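Local coordinates for protein diaminobutyrate-pyruvate transaminase and L-2,4-diaminobutyrate decarboxylase (Vibrio parahaemolyticus, PDB 2QMA) that probably catalyses, in this C-terminal domain, the pyridoxal-phosphate-dependent decarboxylation of L-2,4-diaminobutyrate, while the whole protein probably also has transaminase activity, at residues V141-K144 with V145-W148; Q216-A219 with S220-G223; A281-A284 with V285-M289; K390-G393 with D394-D397. All coordinates share one frame; numbering follows the deposited sequence.

From the N terminus, contact 1 lies in helix 136-152, contact 2 at the end of helix 214-221, contact 3 at the end of helix 277-287 and contact 4 near the start of helix 389-411. Each joins two consecutive segments, closing a single helical turn or helix end; the four follow in series, and none nests in or crosses another. Contacts 2 and 3 belong to beta-alpha-beta units of the mixed sheet, contact 1 packs on its edge strand 160-164, and contacts 1, 2 and 4 all touch the second subunit.

Contact 1 (V141-K144 with V145-W148); sequences VEQK and VVNW. With EDO (1,2-ethanediol), chain C.
The carbonyl oxygens of Val-141, Glu-142, Gln-143 and Lys-144 accept the amide N-H groups of Val-145, Val-146, Asn-147 and Trp-148 in turn, an unbroken run of alpha-helical bonds in which Val-146 N lies 2.9 Å from Glu-142 O. Apolar contact between successive turns is light, with CG1 of Val-141 and CG2 of Val-145 4.5 Å apart. Val-145 keeps CG2 beside its own backbone N, and this methyl therefore rests 3.4 Å from Val-141 O. Lys-144 reaches further. Its CG stands anti to the backbone N (chi1 168°) and a bend at chi2 (55°) sends the chain out to a molecule of 1,2-ethanediol, probably from the crystallisation liquor. There NZ donates to both diol oxygens, 2.9 Å to O1 and 2.7 Å to O2, and O2 also sits at the edge of the Trp-148 indole, in its plane and 3.8 Å from CD1. The same NZ bonds Asn-69 O of the second subunit, and Trp-148 NE1 bonds Asp-74 OD1 of that subunit, which puts this side of the helix at the dimer interface. Within the chain, Glu-142 forms a salt bridge with Lys-373, Val-145 and Val-146 pack on Phe-163 of strand 160-164, and Val-141 and Val-145 meet Phe-381 of helix 377-386.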
ATOM      1  N   VAL A 141       5.436  -9.738  14.737  1.00 14.35           N
ATOM      2  CA  VAL A 141       4.808  -8.474  15.172  1.00 14.08           C
ATOM      3  C   VAL A 141       3.427  -8.331  14.538  1.00 13.81           C
ATOM      4  O   VAL A 141       2.454  -8.117  15.253  1.00 12.80           O
ATOM      5  CB  VAL A 141       5.680  -7.230  14.876  1.00 14.18           C
ATOM      6  CG1 VAL A 141       4.907  -5.906  15.070  1.00 15.06           C
ATOM      7  CG2 VAL A 141       6.990  -7.259  15.778  1.00 14.12           C
ATOM      8  N   GLU A 142       3.360  -8.441  13.203  1.00 13.75           N
ATOM      9  CA  GLU A 142       2.072  -8.399  12.492  1.00 13.53           C
ATOM     10  C   GLU A 142       1.069  -9.437  13.066  1.00 13.95           C
ATOM     11  O   GLU A 142      -0.095  -9.083  13.367  1.00 13.89           O
ATOM     12  CB  GLU A 142       2.224  -8.589  10.972  1.00 13.20           C
ATOM     13  CG  GLU A 142       0.854  -8.392  10.316  1.00 16.57           C
ATOM     14  CD  GLU A 142       0.830  -8.266   8.823  1.00 22.35           C
ATOM     15  OE1 GLU A 142       1.655  -7.525   8.239  1.00 22.08           O
ATOM     16  OE2 GLU A 142      -0.105  -8.875   8.246  1.00 27.46           O
ATOM     17  N   GLN A 143       1.487 -10.706  13.212  1.00 13.70           N
ATOM     18  CA  GLN A 143       0.550 -11.702  13.734  1.00 14.75           C
ATOM     19  C   GLN A 143       0.058 -11.376  15.170  1.00 14.32           C
ATOM     20  O   GLN A 143      -1.108 -11.558  15.498  1.00 14.87           O
ATOM     21  CB  GLN A 143       1.126 -13.114  13.677  1.00 14.15           C
ATOM     22  CG  GLN A 143       0.040 -14.188  13.954  1.00 16.86           C
ATOM     23  CD  GLN A 143      -1.035 -14.279  12.846  1.00 19.07           C
ATOM     24  OE1 GLN A 143      -0.718 -14.441  11.675  1.00 18.03           O
ATOM     25  NE2 GLN A 143      -2.308 -14.175  13.234  1.00 17.34           N
ATOM     26  N   LYS A 144       0.963 -10.905  16.005  1.00 13.81           N
ATOM     27  CA  LYS A 144       0.663 -10.480  17.381  1.00 14.01           C
ATOM     28  C   LYS A 144      -0.450  -9.403  17.373  1.00 13.82           C
ATOM     29  O   LYS A 144      -1.418  -9.494  18.142  1.00 13.07           O
ATOM     30  CB  LYS A 144       1.952  -9.921  18.028  1.00 13.62           C
ATOM     31  CG  LYS A 144       1.799  -9.167  19.358  1.00 14.01           C
ATOM     32  CD  LYS A 144       1.074  -9.955  20.459  1.00 15.93           C
ATOM     33  CE  LYS A 144       1.315  -9.280  21.822  1.00 14.48           C
ATOM     34  NZ  LYS A 144       0.461  -9.848  22.947  1.00 16.19           N
ATOM     35  N   VAL A 145      -0.255  -8.369  16.538  1.00 14.75           N
ATOM     36  CA  VAL A 145      -1.200  -7.241  16.450  1.00 14.84           C
ATOM     37  C   VAL A 145      -2.537  -7.764  15.913  1.00 15.83           C
ATOM     38  O   VAL A 145      -3.620  -7.381  16.409  1.00 15.50           O
ATOM     39  CB  VAL A 145      -0.657  -6.101  15.539  1.00 15.21           C
ATOM     40  CG1 VAL A 145      -1.757  -5.083  15.192  1.00 13.46           C
ATOM     41  CG2 VAL A 145       0.564  -5.416  16.129  1.00 13.27           C
ATOM     42  N   VAL A 146      -2.462  -8.644  14.902  1.00 15.67           N
ATOM     43  CA  VAL A 146      -3.685  -9.251  14.336  1.00 14.95           C
ATOM     44  C   VAL A 146      -4.456 -10.030  15.422  1.00 15.40           C
ATOM     45  O   VAL A 146      -5.690  -9.914  15.540  1.00 13.84           O
ATOM     46  CB  VAL A 146      -3.387 -10.155  13.094  1.00 14.43           C
ATOM     47  CG1 VAL A 146      -4.603 -11.040  12.804  1.00 17.05           C
ATOM     48  CG2 VAL A 146      -3.125  -9.281  11.850  1.00 13.20           C
ATOM     49  N   ASN A 147      -3.727 -10.867  16.168  1.00 14.91           N
ATOM     50  CA  ASN A 147      -4.327 -11.662  17.245  1.00 16.48           C
ATOM     51  C   ASN A 147      -4.988 -10.769  18.283  1.00 15.69           C
ATOM     52  O   ASN A 147      -6.104 -11.045  18.746  1.00 16.43           O
ATOM     53  CB  ASN A 147      -3.269 -12.546  17.931  1.00 15.44           C
ATOM     54  CG  ASN A 147      -2.770 -13.681  17.046  1.00 17.50           C
ATOM     55  OD1 ASN A 147      -1.764 -14.295  17.375  1.00 19.43           O
ATOM     56  ND2 ASN A 147      -3.469 -13.975  15.943  1.00 14.44           N
ATOM     57  N   TRP A 148      -4.296  -9.685  18.629  1.00 15.74           N
ATOM     58  CA  TRP A 148      -4.803  -8.697  19.592  1.00 15.61           C
ATOM     59  C   TRP A 148      -6.121  -8.093  19.053  1.00 15.32           C
ATOM     60  O   TRP A 148      -7.115  -7.975  19.771  1.00 13.71           O
ATOM     61  CB  TRP A 148      -3.725  -7.606  19.816  1.00 15.61           C
ATOM     62  CG  TRP A 148      -4.077  -6.519  20.785  1.00 14.41           C
ATOM     63  CD1 TRP A 148      -4.037  -6.594  22.142  1.00 15.05           C
ATOM     64  CD2 TRP A 148      -4.524  -5.188  20.458  1.00 15.46           C
ATOM     65  NE1 TRP A 148      -4.456  -5.409  22.685  1.00 18.12           N
ATOM     66  CE2 TRP A 148      -4.775  -4.527  21.686  1.00 17.39           C
ATOM     67  CE3 TRP A 148      -4.805  -4.516  19.244  1.00 17.04           C
ATOM     68  CZ2 TRP A 148      -5.217  -3.194  21.750  1.00 16.20           C
ATOM     69  CZ3 TRP A 148      -5.277  -3.206  19.290  1.00 16.69           C
ATOM     70  CH2 TRP A 148      -5.469  -2.545  20.541  1.00 14.78           C
TER
HETATM   71  C1  EDO C 961      -2.142 -12.306  22.036  1.00 25.06           C
HETATM   72  O1  EDO C 961      -0.695 -12.330  21.925  1.00 24.73           O
HETATM   73  C2  EDO C 961      -2.770 -10.972  21.640  1.00 24.75           C
HETATM   74  O2  EDO C 961      -2.219  -9.893  22.396  1.00 24.89           O

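Contact 2 (Q216-A219 with S220-G223); sequences QKSA and SWMG
Gln-216 meets the next turn through its backbone, its O accepting the N-H of Ser-220 at 3.0 Å. Lys-217 does more, because its O takes the N-H of Trp-221 and its side chain also touches that residue's ring. The indole of Trp-221, with CG anti to the carbonyl carbon (chi1 -64°), folds back along the helix until Lys-217 O stands 3.1 Å above its plane, toward the rim. Lys-217 CB covers the same face, 4.2 Å from the centroid of the six-membered ring and 15° off its normal, a CH-pi contact. This turn closes the helix of a beta-alpha-beta unit, strand 203-208, helix 214-221 and strand 229-232, and it ends in a Schellman motif at Gly-223, whose phi is positive. Ser-218 comes next: its O accepts Met-222 N, and its OG turns back to Thr-214 O. Met-222, modelled as selenomethionine, bends at chi3, bringing CE to 4.0 Å from Ser-218 CB and 3.4 Å from Ser-218 O. Ala-219 turns its methyl to Val-229 of the following strand. At the helix end Arg-179 of the second subunit binds Ser-220 O and Trp-221 O, while Ser-220 OG bonds Gln-192 O of that subunit.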
ATOM      1  N   GLN A 216     -19.503  -0.504  -4.721  1.00 19.04           N
ATOM      2  CA  GLN A 216     -19.693  -0.517  -6.166  1.00 18.41           C
ATOM      3  C   GLN A 216     -18.332  -0.748  -6.861  1.00 17.36           C
ATOM      4  O   GLN A 216     -18.227  -1.559  -7.770  1.00 15.41           O
ATOM      5  CB  GLN A 216     -20.282   0.822  -6.601  1.00 19.34           C
ATOM      6  CG  GLN A 216     -21.719   0.999  -6.163  1.00 21.59           C
ATOM      7  CD  GLN A 216     -21.955   1.459  -4.693  1.00 20.11           C
ATOM      8  OE1 GLN A 216     -21.091   1.398  -3.807  1.00 21.14           O
ATOM      9  NE2 GLN A 216     -23.163   1.928  -4.453  1.00 24.78           N
ATOM     10  N   LYS A 217     -17.288  -0.048  -6.399  1.00 16.05           N
ATOM     11  CA  LYS A 217     -15.971  -0.130  -7.073  1.00 16.02           C
ATOM     12  C   LYS A 217     -15.416  -1.542  -6.875  1.00 15.29           C
ATOM     13  O   LYS A 217     -14.815  -2.111  -7.783  1.00 16.00           O
ATOM     14  CB  LYS A 217     -14.979   0.900  -6.523  1.00 16.57           C
ATOM     15  CG  LYS A 217     -15.379   2.338  -6.797  1.00 18.05           C
ATOM     16  CD  LYS A 217     -14.301   3.309  -6.346  1.00 24.83           C
ATOM     17  CE  LYS A 217     -13.658   4.004  -7.534  1.00 26.82           C
ATOM     18  NZ  LYS A 217     -12.902   5.242  -7.095  1.00 30.43           N
ATOM     19  N   SER A 218     -15.668  -2.108  -5.701  1.00 13.89           N
ATOM     20  CA  SER A 218     -15.236  -3.474  -5.398  1.00 14.57           C
ATOM     21  C   SER A 218     -15.939  -4.436  -6.336  1.00 13.00           C
ATOM     22  O   SER A 218     -15.314  -5.302  -6.931  1.00 13.09           O
ATOM     23  CB  SER A 218     -15.548  -3.821  -3.935  1.00 15.68           C
ATOM     24  OG  SER A 218     -14.556  -3.212  -3.124  1.00 17.55           O
ATOM     25  N   ALA A 219     -17.248  -4.254  -6.502  1.00 12.07           N
ATOM     26  CA  ALA A 219     -18.007  -5.122  -7.399  1.00 11.40           C
ATOM     27  C   ALA A 219     -17.490  -5.055  -8.843  1.00  9.81           C
ATOM     28  O   ALA A 219     -17.391  -6.086  -9.532  1.00 10.49           O
ATOM     29  CB  ALA A 219     -19.536  -4.816  -7.316  1.00  9.90           C
ATOM     30  N   SER A 220     -17.189  -3.849  -9.318  1.00 10.60           N
ATOM     31  CA  SER A 220     -16.631  -3.645 -10.668  1.00 10.68           C
ATOM     32  C   SER A 220     -15.254  -4.349 -10.813  1.00 11.43           C
ATOM     33  O   SER A 220     -14.968  -5.007 -11.800  1.00  9.94           O
ATOM     34  CB  SER A 220     -16.510  -2.150 -10.939  1.00 12.89           C
ATOM     35  OG  SER A 220     -17.824  -1.606 -10.958  1.00 14.04           O
ATOM     36  N   TRP A 221     -14.414  -4.214  -9.795  1.00 11.15           N
ATOM     37  CA  TRP A 221     -13.105  -4.819  -9.879  1.00 12.68           C
ATOM     38  C   TRP A 221     -13.179  -6.347  -9.959  1.00 11.48           C
ATOM     39  O   TRP A 221     -12.473  -6.952 -10.777  1.00 11.61           O
ATOM     40  CB  TRP A 221     -12.224  -4.369  -8.706  1.00 14.79           C
ATOM     41  CG  TRP A 221     -11.916  -2.869  -8.709  1.00 19.06           C
ATOM     42  CD1 TRP A 221     -11.846  -2.023  -9.796  1.00 19.63           C
ATOM     43  CD2 TRP A 221     -11.610  -2.058  -7.558  1.00 22.22           C
ATOM     44  NE1 TRP A 221     -11.508  -0.737  -9.387  1.00 21.72           N
ATOM     45  CE2 TRP A 221     -11.365  -0.735  -8.021  1.00 22.87           C
ATOM     46  CE3 TRP A 221     -11.531  -2.323  -6.167  1.00 26.44           C
ATOM     47  CZ2 TRP A 221     -11.048   0.324  -7.141  1.00 22.65           C
ATOM     48  CZ3 TRP A 221     -11.218  -1.273  -5.296  1.00 20.89           C
ATOM     49  CH2 TRP A 221     -10.980   0.035  -5.791  1.00 21.09           C
HETATM   50  N   MSE A 222     -14.045  -6.951  -9.153  1.00 10.11           N
HETATM   51  CA  MSE A 222     -14.071  -8.409  -9.041  1.00 12.05           C
HETATM   52  C   MSE A 222     -14.948  -9.092 -10.102  1.00 10.48           C
HETATM   53  O   MSE A 222     -15.114 -10.320 -10.064  1.00 12.01           O
HETATM   54  CB  MSE A 222     -14.460  -8.808  -7.610  1.00 11.94           C
HETATM   55  CG  MSE A 222     -15.919  -8.682  -7.341  1.00 10.13           C
HETATM   56 SE   MSE A 222     -16.411  -9.017  -5.476  0.70 18.36          SE
HETATM   57  CE  MSE A 222     -15.323  -7.795  -4.625  1.00 20.20           C
ATOM     58  N   GLY A 223     -15.488  -8.315 -11.055  1.00  9.49           N
ATOM     59  CA  GLY A 223     -16.143  -8.888 -12.233  1.00  9.79           C
ATOM     60  C   GLY A 223     -17.685  -8.916 -12.170  1.00 10.81           C
ATOM     61  O   GLY A 223     -18.310  -9.413 -13.099  1.00 10.71           O
TER

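Contact 3 (A281-A284 with V285-M289); sequences ADMA and VKHDM
Met-283 and His-287, one turn apart, lie side by side and point the same way, and they make a Met-aromatic contact. Met-283 is modelled as selenomethionine; its SE lies at the imidazole edge, 4.8 Å from the ring centroid and 88° off the normal, with CD2 the nearest ring atom at 3.9 Å. Bends at chi2 (-61°) and chi3 bring the selenium round to that edge, while Lys-286 CG lies over one face of the same ring. The apolar contacts gather on Met-289, also selenomethionine: its CE reaches Met-283 CB at 4.0 Å, and its CB meets Ala-284 CB at 4.3 Å. Lys-286 and His-287 find partners on helix 245-254, where Asp-246 OD1 takes both a salt bridge from Lys-286 NZ and a hydrogen bond with His-287 NE2, and Lys-253 NZ bonds His-287 ND1. With one ring nitrogen toward a carboxylate and the other toward a lysine amine, the pattern is consistent with a neutral imidazole carrying its proton on NE2. Among the backbone bonds, Val-285, Lys-286 and His-287 keep the helical pattern, Lys-286 N to Asp-282 O being 3.0 Å. Met-289 N instead reaches five residues back, 2.9 Å to a lone pair of Ala-284 O in the carbonyl plane. With the positive phi of Asp-288 this makes a Schellman motif, which turns the chain from helix 277-287 into strand 290-295 of a beta-alpha-beta unit.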
ATOM      1  N   ALA A 281     -26.654  -8.926  10.839  1.00  8.66           N
ATOM      2  CA  ALA A 281     -26.071 -10.249  11.091  1.00 11.27           C
ATOM      3  C   ALA A 281     -27.179 -11.287  11.122  1.00 10.32           C
ATOM      4  O   ALA A 281     -27.005 -12.438  10.656  1.00 12.43           O
ATOM      5  CB  ALA A 281     -25.201 -10.268  12.407  1.00 11.66           C
ATOM      6  N   ASP A 282     -28.340 -10.909  11.662  1.00 10.43           N
ATOM      7  CA  ASP A 282     -29.473 -11.844  11.698  1.00 10.45           C
ATOM      8  C   ASP A 282     -30.030 -12.069  10.324  1.00 10.09           C
ATOM      9  O   ASP A 282     -30.493 -13.158  10.048  1.00 10.51           O
ATOM     10  CB  ASP A 282     -30.581 -11.347  12.628  1.00 10.47           C
ATOM     11  CG  ASP A 282     -30.167 -11.377  14.105  1.00 13.14           C
ATOM     12  OD1 ASP A 282     -29.329 -12.232  14.494  1.00 13.14           O
ATOM     13  OD2 ASP A 282     -30.694 -10.561  14.862  1.00 17.17           O
HETATM   14  N   MSE A 283     -30.034 -11.023   9.490  1.00 10.50           N
HETATM   15  CA  MSE A 283     -30.389 -11.168   8.063  1.00  9.71           C
HETATM   16  C   MSE A 283     -29.460 -12.173   7.327  1.00  9.11           C
HETATM   17  O   MSE A 283     -29.904 -13.032   6.530  1.00  8.17           O
HETATM   18  CB  MSE A 283     -30.390  -9.786   7.380  1.00 10.52           C
HETATM   19  CG  MSE A 283     -31.648  -8.975   7.727  1.00 11.30           C
HETATM   20 SE   MSE A 283     -33.363  -9.752   7.200  0.70 14.11          SE
HETATM   21  CE  MSE A 283     -33.964 -10.613   8.821  1.00 11.43           C
ATOM     22  N   ALA A 284     -28.171 -12.055   7.607  1.00  9.19           N
ATOM     23  CA  ALA A 284     -27.163 -12.918   7.026  1.00  9.29           C
ATOM     24  C   ALA A 284     -27.369 -14.375   7.491  1.00 10.68           C
ATOM     25  O   ALA A 284     -27.236 -15.296   6.681  1.00 10.26           O
ATOM     26  CB  ALA A 284     -25.708 -12.399   7.379  1.00  8.18           C
ATOM     27  N   VAL A 285     -27.752 -14.600   8.761  1.00 11.48           N
ATOM     28  CA  VAL A 285     -28.093 -15.992   9.194  1.00 12.03           C
ATOM     29  C   VAL A 285     -29.346 -16.481   8.432  1.00 10.53           C
ATOM     30  O   VAL A 285     -29.338 -17.529   7.834  1.00  9.35           O
ATOM     31  CB  VAL A 285     -28.317 -16.096  10.771  1.00 12.38           C
ATOM     32  CG1 VAL A 285     -28.925 -17.448  11.182  1.00 13.77           C
ATOM     33  CG2 VAL A 285     -27.005 -15.854  11.528  1.00 14.25           C
ATOM     34  N   LYS A 286     -30.414 -15.670   8.408  1.00 11.87           N
ATOM     35  CA  LYS A 286     -31.685 -16.088   7.784  1.00 12.11           C
ATOM     36  C   LYS A 286     -31.520 -16.396   6.300  1.00 11.62           C
ATOM     37  O   LYS A 286     -32.017 -17.418   5.828  1.00 10.72           O
ATOM     38  CB  LYS A 286     -32.765 -15.013   7.935  1.00 12.41           C
ATOM     39  CG  LYS A 286     -34.124 -15.494   7.375  1.00 14.12           C
ATOM     40  CD  LYS A 286     -35.167 -14.435   7.409  1.00 13.18           C
ATOM     41  CE  LYS A 286     -36.558 -15.014   7.003  1.00 10.97           C
ATOM     42  NZ  LYS A 286     -37.496 -13.856   6.784  1.00 14.28           N
ATOM     43  N   HIS A 287     -30.826 -15.506   5.600  1.00 11.33           N
ATOM     44  CA  HIS A 287     -30.663 -15.530   4.131  1.00 11.60           C
ATOM     45  C   HIS A 287     -29.370 -16.173   3.653  1.00 12.60           C
ATOM     46  O   HIS A 287     -29.146 -16.264   2.476  1.00 12.65           O
ATOM     47  CB  HIS A 287     -30.910 -14.134   3.552  1.00 11.84           C
ATOM     48  CG  HIS A 287     -32.302 -13.631   3.829  1.00 13.28           C
ATOM     49  ND1 HIS A 287     -33.416 -14.195   3.245  1.00 12.87           N
ATOM     50  CD2 HIS A 287     -32.759 -12.640   4.630  1.00 15.30           C
ATOM     51  CE1 HIS A 287     -34.499 -13.550   3.649  1.00 14.48           C
ATOM     52  NE2 HIS A 287     -34.129 -12.602   4.491  1.00 13.48           N
ATOM     53  N   ASP A 288     -28.586 -16.736   4.582  1.00 13.37           N
ATOM     54  CA  ASP A 288     -27.365 -17.439   4.224  1.00 14.96           C
ATOM     55  C   ASP A 288     -26.393 -16.565   3.444  1.00 13.86           C
ATOM     56  O   ASP A 288     -25.967 -16.945   2.350  1.00 13.40           O
ATOM     57  CB  ASP A 288     -27.705 -18.731   3.459  1.00 17.29           C
ATOM     58  CG  ASP A 288     -28.063 -19.848   4.418  1.00 22.74           C
ATOM     59  OD1 ASP A 288     -27.162 -20.241   5.217  1.00 31.98           O
ATOM     60  OD2 ASP A 288     -29.238 -20.264   4.432  1.00 30.37           O
HETATM   61  N   MSE A 289     -26.098 -15.380   3.999  1.00 13.31           N
HETATM   62  CA  MSE A 289     -25.156 -14.396   3.382  1.00 11.60           C
HETATM   63  C   MSE A 289     -23.926 -14.187   4.242  1.00 10.61           C
HETATM   64  O   MSE A 289     -23.905 -14.465   5.443  1.00 10.38           O
HETATM   65  CB  MSE A 289     -25.828 -12.997   3.143  1.00 11.38           C
HETATM   66  CG  MSE A 289     -27.220 -13.034   2.463  1.00 10.14           C
HETATM   67 SE   MSE A 289     -28.047 -11.318   2.214  0.70 17.40          SE
HETATM   68  CE  MSE A 289     -28.332 -10.851   4.082  1.00 13.73           C
TER

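Contact 4 (K390-G393 with D394-D397); sequences KALG and DMYD
Tyr-396 leans back over the preceding turn, and almost every atom of its side chain meets Leu-392 or Gly-393. CB begins 3.6 Å from Gly-393 O. A chi1 of -53° sets CG beside the backbone N, and the ring runs back along the helix to cover Leu-392 O, which stands 3.0 Å above the plane, over the ring centre. CG and CD2 approach this oxygen more closely than CE1 and CZ do. Farther out the neighbour changes from carbonyl to aliphatic chain: CZ lies 3.9 Å from Leu-392 CB, and OH, at the tip, is 3.9 Å from Leu-392 CD2. The two side chains run alongside each other in the same direction, and OH finishes in a hydrogen bond with Leu-326 O. Leu-392 CD2 also touches SE of Met-395, modelled as selenomethionine, at 4.1 Å. On another side, Lys-390 bends at chi2 and again at chi4 (65°), curling NZ round to Asp-394 OD1, where a 2.8 Å salt bridge uses the syn lone pair of the carboxylate. Gly-393 O serves two donors, Asp-397 N at 3.0 Å and, weakly, Tyr-396 N. Asp-394 and Met-395 also pack on Trp-19 of the second subunit, while Asp-397 OD2 bonds Ser-305 OG. A lysine-aspartate pair four residues apart is a familiar intrahelical salt bridge, and on a different side of the helix Tyr-396 ties helix 389-411, through Leu-326, to the loop that carries Lys-325, predicted to bind pyridoxal phosphate though no cofactor is attached here; the Lys-325 side chain lies about 9 Å from that of Tyr-396.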
ATOM      1  N   LYS A 390      -6.906   2.163  26.147  1.00 15.01           N
ATOM      2  CA  LYS A 390      -7.776   2.928  27.041  1.00 15.75           C
ATOM      3  C   LYS A 390      -7.677   4.432  26.725  1.00 15.65           C
ATOM      4  O   LYS A 390      -8.691   5.108  26.644  1.00 15.57           O
ATOM      5  CB  LYS A 390      -7.431   2.670  28.508  1.00 15.99           C
ATOM      6  CG  LYS A 390      -8.465   3.224  29.492  1.00 17.25           C
ATOM      7  CD  LYS A 390      -9.857   2.772  29.106  1.00 20.72           C
ATOM      8  CE  LYS A 390     -10.885   3.071  30.201  1.00 26.69           C
ATOM      9  NZ  LYS A 390     -11.074   4.550  30.439  1.00 28.13           N
ATOM     10  N   ALA A 391      -6.446   4.934  26.539  1.00 16.52           N
ATOM     11  CA  ALA A 391      -6.243   6.361  26.217  1.00 16.28           C
ATOM     12  C   ALA A 391      -6.922   6.707  24.899  1.00 16.81           C
ATOM     13  O   ALA A 391      -7.566   7.755  24.784  1.00 16.06           O
ATOM     14  CB  ALA A 391      -4.761   6.738  26.185  1.00 16.40           C
ATOM     15  N   LEU A 392      -6.754   5.841  23.886  1.00 16.12           N
ATOM     16  CA  LEU A 392      -7.486   6.041  22.607  1.00 16.08           C
ATOM     17  C   LEU A 392      -9.014   6.008  22.866  1.00 15.35           C
ATOM     18  O   LEU A 392      -9.757   6.826  22.342  1.00 14.14           O
ATOM     19  CB  LEU A 392      -7.088   4.999  21.551  1.00 16.35           C
ATOM     20  CG  LEU A 392      -5.633   5.031  21.029  1.00 17.62           C
ATOM     21  CD1 LEU A 392      -5.282   3.786  20.178  1.00 16.91           C
ATOM     22  CD2 LEU A 392      -5.355   6.314  20.227  1.00 15.86           C
ATOM     23  N   GLY A 393      -9.466   5.055  23.675  1.00 15.29           N
ATOM     24  CA  GLY A 393     -10.876   4.997  24.050  1.00 16.05           C
ATOM     25  C   GLY A 393     -11.342   6.304  24.650  1.00 15.00           C
ATOM     26  O   GLY A 393     -12.380   6.858  24.255  1.00 15.01           O
ATOM     27  N   ASP A 394     -10.554   6.822  25.575  1.00 15.89           N
ATOM     28  CA  ASP A 394     -10.867   8.122  26.217  1.00 16.97           C
ATOM     29  C   ASP A 394     -10.937   9.295  25.209  1.00 16.77           C
ATOM     30  O   ASP A 394     -11.823  10.164  25.308  1.00 16.61           O
ATOM     31  CB  ASP A 394      -9.876   8.439  27.339  1.00 17.50           C
ATOM     32  CG  ASP A 394      -9.947   7.478  28.523  1.00 19.20           C
ATOM     33  OD1 ASP A 394     -10.858   6.627  28.647  1.00 18.98           O
ATOM     34  OD2 ASP A 394      -9.036   7.577  29.362  1.00 21.37           O
HETATM   35  N   MSE A 395     -10.025   9.305  24.232  1.00 16.49           N
HETATM   36  CA  MSE A 395     -10.055  10.307  23.164  1.00 16.05           C
HETATM   37  C   MSE A 395     -11.370  10.250  22.397  1.00 16.71           C
HETATM   38  O   MSE A 395     -11.947  11.282  22.039  1.00 16.47           O
HETATM   39  CB  MSE A 395      -8.859  10.136  22.210  1.00 15.27           C
HETATM   40  CG  MSE A 395      -7.491  10.348  22.884  1.00 15.60           C
HETATM   41 SE   MSE A 395      -6.017  10.065  21.724  0.70 17.51          SE
HETATM   42  CE  MSE A 395      -4.588   9.911  22.995  1.00 20.11           C
ATOM     43  N   TYR A 396     -11.853   9.034  22.143  1.00 16.41           N
ATOM     44  CA  TYR A 396     -13.058   8.862  21.315  1.00 16.64           C
ATOM     45  C   TYR A 396     -14.290   9.293  22.089  1.00 16.69           C
ATOM     46  O   TYR A 396     -15.161   9.935  21.507  1.00 17.86           O
ATOM     47  CB  TYR A 396     -13.210   7.419  20.793  1.00 16.26           C
ATOM     48  CG  TYR A 396     -11.988   6.911  20.072  1.00 17.46           C
ATOM     49  CD1 TYR A 396     -11.204   7.772  19.315  1.00 16.68           C
ATOM     50  CD2 TYR A 396     -11.599   5.567  20.166  1.00 18.29           C
ATOM     51  CE1 TYR A 396     -10.030   7.326  18.679  1.00 17.38           C
ATOM     52  CE2 TYR A 396     -10.443   5.092  19.500  1.00 19.65           C
ATOM     53  CZ  TYR A 396      -9.663   5.976  18.764  1.00 18.56           C
ATOM     54  OH  TYR A 396      -8.527   5.509  18.112  1.00 18.95           O
ATOM     55  N   ASP A 397     -14.353   8.948  23.377  1.00 16.26           N
ATOM     56  CA  ASP A 397     -15.425   9.443  24.289  1.00 15.37           C
ATOM     57  C   ASP A 397     -15.492  10.979  24.199  1.00 15.79           C
ATOM     58  O   ASP A 397     -16.554  11.570  24.030  1.00 15.88           O
ATOM     59  CB  ASP A 397     -15.160   9.004  25.732  1.00 15.22           C
ATOM     60  CG  ASP A 397     -15.289   7.481  25.921  1.00 16.12           C
ATOM     61  OD1 ASP A 397     -15.785   6.786  24.980  1.00 17.74           O
ATOM     62  OD2 ASP A 397     -14.917   6.974  27.000  1.00 15.05           O
TER